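PDB 1V9N: malate dehydrogenase from Pyrococcus horikoshii, which catalyses the NAD-dependent oxidation of (S)-malate to oxaloacetate, working as a homodimer of the LDH2/MDH2 oxidoreductase family. Local coordinates for the interface of chains A and B. Residues are numbered along the deposited sequence; one frame, centred on the assembly and turned at random. Chains: chain A/B, Malate dehydrogenase.

The interface of chains A and B. Residues chain A 165, 246, 250, 253, 258, 264; chain B 181, 303, 307, 321-322.
B:Met303, a selenomethionine on helix 293-308, crosses the dimer interface against the indole of A:Trp264. Its CB lies by the pyrrole side of the ring, 3.8 Å from A:Trp264 NE1. CG, anti to the backbone N (chi1 172°), then sits over the middle of the indole face, 3.4 Å from A:Trp264 CD2, a CH-pi contact with both rings. The selenium carries on over A:Trp264 CG, with CD1 of A:Ile258 at 4.2 Å from SE, and at chi3 (84°) the chain bends, turning methyl CE away from the indole. The far rim of the A:Trp264 six-membered ring meets CG1 of B:Ile307. An alanine in place of A:Trp264 would remove the flat surface that CG and selenium of B:Met303 lie against, and would probably loosen the packing of B:Met303 and of B:Ile307 CG1.

One helical turn on from B:Met303, B:Ile307 points CD1 tip to tip at A:Leu250, 3.7 Å from its CD2, while the side chain of A:Leu165 crosses that of B:Ile307 at about a right angle, its CD2 touching the same CD1. The other branch of A:Leu250, CD1, packs 3.5 Å from B:Ile321 CD1 and also touches B:Phe181 CE1, so the two methyls of this leucine serve separate groups of chain B. No polar bond crosses this patch of the two-fold interface, and its twin has the chains exchanged. On the flank, A:Tyr246 and B:His322 meet edge to face, their planes 64° apart: the imidazole brings CE1 over the centre of the phenol ring, 3.3 Å from A:Tyr246 CD2, and the phenol OH reaches B:Ile307 CG2 at 3.4 Å.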
# COMPACT_ATOMS: atom_id res chain seq x y z
N LEU A 165 15.60 -0.71 6.90
CA LEU A 165 14.47 -0.16 6.16
C LEU A 165 13.97 1.14 6.77
O LEU A 165 14.15 1.39 7.97
CB LEU A 165 13.32 -1.18 6.14
CG LEU A 165 13.65 -2.59 5.66
CD1 LEU A 165 12.43 -3.48 5.84
CD2 LEU A 165 14.09 -2.56 4.21
N TYR A 246 6.86 -5.19 6.12
CA TYR A 246 8.21 -5.18 5.58
C TYR A 246 8.15 -5.03 4.05
O TYR A 246 8.95 -4.31 3.46
CB TYR A 246 8.92 -6.48 6.03
CG TYR A 246 10.10 -7.01 5.24
CD1 TYR A 246 11.03 -6.16 4.64
CD2 TYR A 246 10.32 -8.38 5.16
CE1 TYR A 246 12.16 -6.68 3.97
CE2 TYR A 246 11.43 -8.90 4.51
CZ TYR A 246 12.34 -8.06 3.92
OH TYR A 246 13.43 -8.62 3.27
N LEU A 250 9.32 -1.83 1.35
CA LEU A 250 10.12 -2.01 0.14
C LEU A 250 9.42 -1.42 -1.08
O LEU A 250 10.05 -0.86 -1.97
CB LEU A 250 10.40 -3.50 -0.09
CG LEU A 250 11.25 -4.21 0.95
CD1 LEU A 250 11.64 -5.59 0.42
CD2 LEU A 250 12.51 -3.39 1.26
N ASP A 253 10.30 2.15 -1.22
CA ASP A 253 11.68 2.38 -1.67
C ASP A 253 11.86 2.06 -3.16
O ASP A 253 12.66 2.70 -3.85
CB ASP A 253 12.66 1.54 -0.85
CG ASP A 253 13.44 2.36 0.16
OD1 ASP A 253 13.93 3.46 -0.20
OD2 ASP A 253 13.57 1.92 1.31
N ILE A 258 14.58 3.49 -5.83
CA ILE A 258 15.13 2.72 -6.94
C ILE A 258 14.70 3.25 -8.32
O ILE A 258 15.55 3.48 -9.19
CB ILE A 258 14.72 1.23 -6.84
CG1 ILE A 258 15.09 0.66 -5.47
CG2 ILE A 258 15.44 0.42 -7.93
CD1 ILE A 258 16.59 0.74 -5.15
N TRP A 264 17.99 3.95 -1.77
CA TRP A 264 17.02 3.42 -0.83
C TRP A 264 17.37 3.76 0.62
O TRP A 264 18.47 4.23 0.91
CB TRP A 264 16.83 1.90 -1.04
CG TRP A 264 18.06 1.07 -0.86
CD1 TRP A 264 19.16 1.06 -1.66
CD2 TRP A 264 18.30 0.12 0.18
NE1 TRP A 264 20.08 0.15 -1.18
CE2 TRP A 264 19.58 -0.44 -0.05
CE3 TRP A 264 17.56 -0.33 1.28
CZ2 TRP A 264 20.13 -1.42 0.78
CZ3 TRP A 264 18.11 -1.30 2.12
CH2 TRP A 264 19.39 -1.84 1.86
N PHE B 181 10.99 -9.36 -8.13
CA PHE B 181 10.65 -9.09 -6.76
C PHE B 181 9.13 -9.22 -6.83
O PHE B 181 8.52 -8.75 -7.79
CB PHE B 181 11.01 -7.65 -6.39
CG PHE B 181 10.36 -7.16 -5.14
CD1 PHE B 181 10.94 -7.39 -3.89
CD2 PHE B 181 9.14 -6.49 -5.20
CE1 PHE B 181 10.31 -6.95 -2.72
CE2 PHE B 181 8.50 -6.06 -4.04
CZ PHE B 181 9.09 -6.29 -2.80
N MSE B 303 20.14 -3.97 -3.50
CA MSE B 303 19.37 -3.69 -2.29
C MSE B 303 18.91 -5.01 -1.68
O MSE B 303 19.03 -5.21 -0.47
CB MSE B 303 18.15 -2.83 -2.62
CG MSE B 303 17.18 -2.66 -1.46
SE MSE B 303 15.57 -1.65 -1.90
CE MSE B 303 14.49 -3.08 -2.64
N ILE B 307 19.92 -6.57 1.95
CA ILE B 307 18.89 -6.81 2.96
C ILE B 307 19.01 -8.25 3.47
O ILE B 307 18.99 -8.50 4.67
CB ILE B 307 17.46 -6.62 2.39
CG1 ILE B 307 17.23 -5.14 2.04
CG2 ILE B 307 16.42 -7.09 3.41
CD1 ILE B 307 15.84 -4.87 1.48
N ILE B 321 13.26 -12.38 0.70
CA ILE B 321 12.83 -11.21 -0.05
C ILE B 321 11.47 -11.64 -0.58
O ILE B 321 11.26 -12.81 -0.88
CB ILE B 321 13.78 -10.87 -1.23
CG1 ILE B 321 13.37 -9.53 -1.85
CG2 ILE B 321 13.72 -11.95 -2.29
CD1 ILE B 321 13.41 -8.37 -0.88
N HIS B 322 10.53 -10.71 -0.68
CA HIS B 322 9.20 -11.05 -1.14
C HIS B 322 9.15 -11.72 -2.50
O HIS B 322 9.68 -11.21 -3.49
CB HIS B 322 8.32 -9.80 -1.09
CG HIS B 322 8.28 -9.18 0.27
ND1 HIS B 322 9.36 -8.52 0.81
CD2 HIS B 322 7.34 -9.22 1.24
CE1 HIS B 322 9.09 -8.18 2.05
NE2 HIS B 322 7.87 -8.59 2.34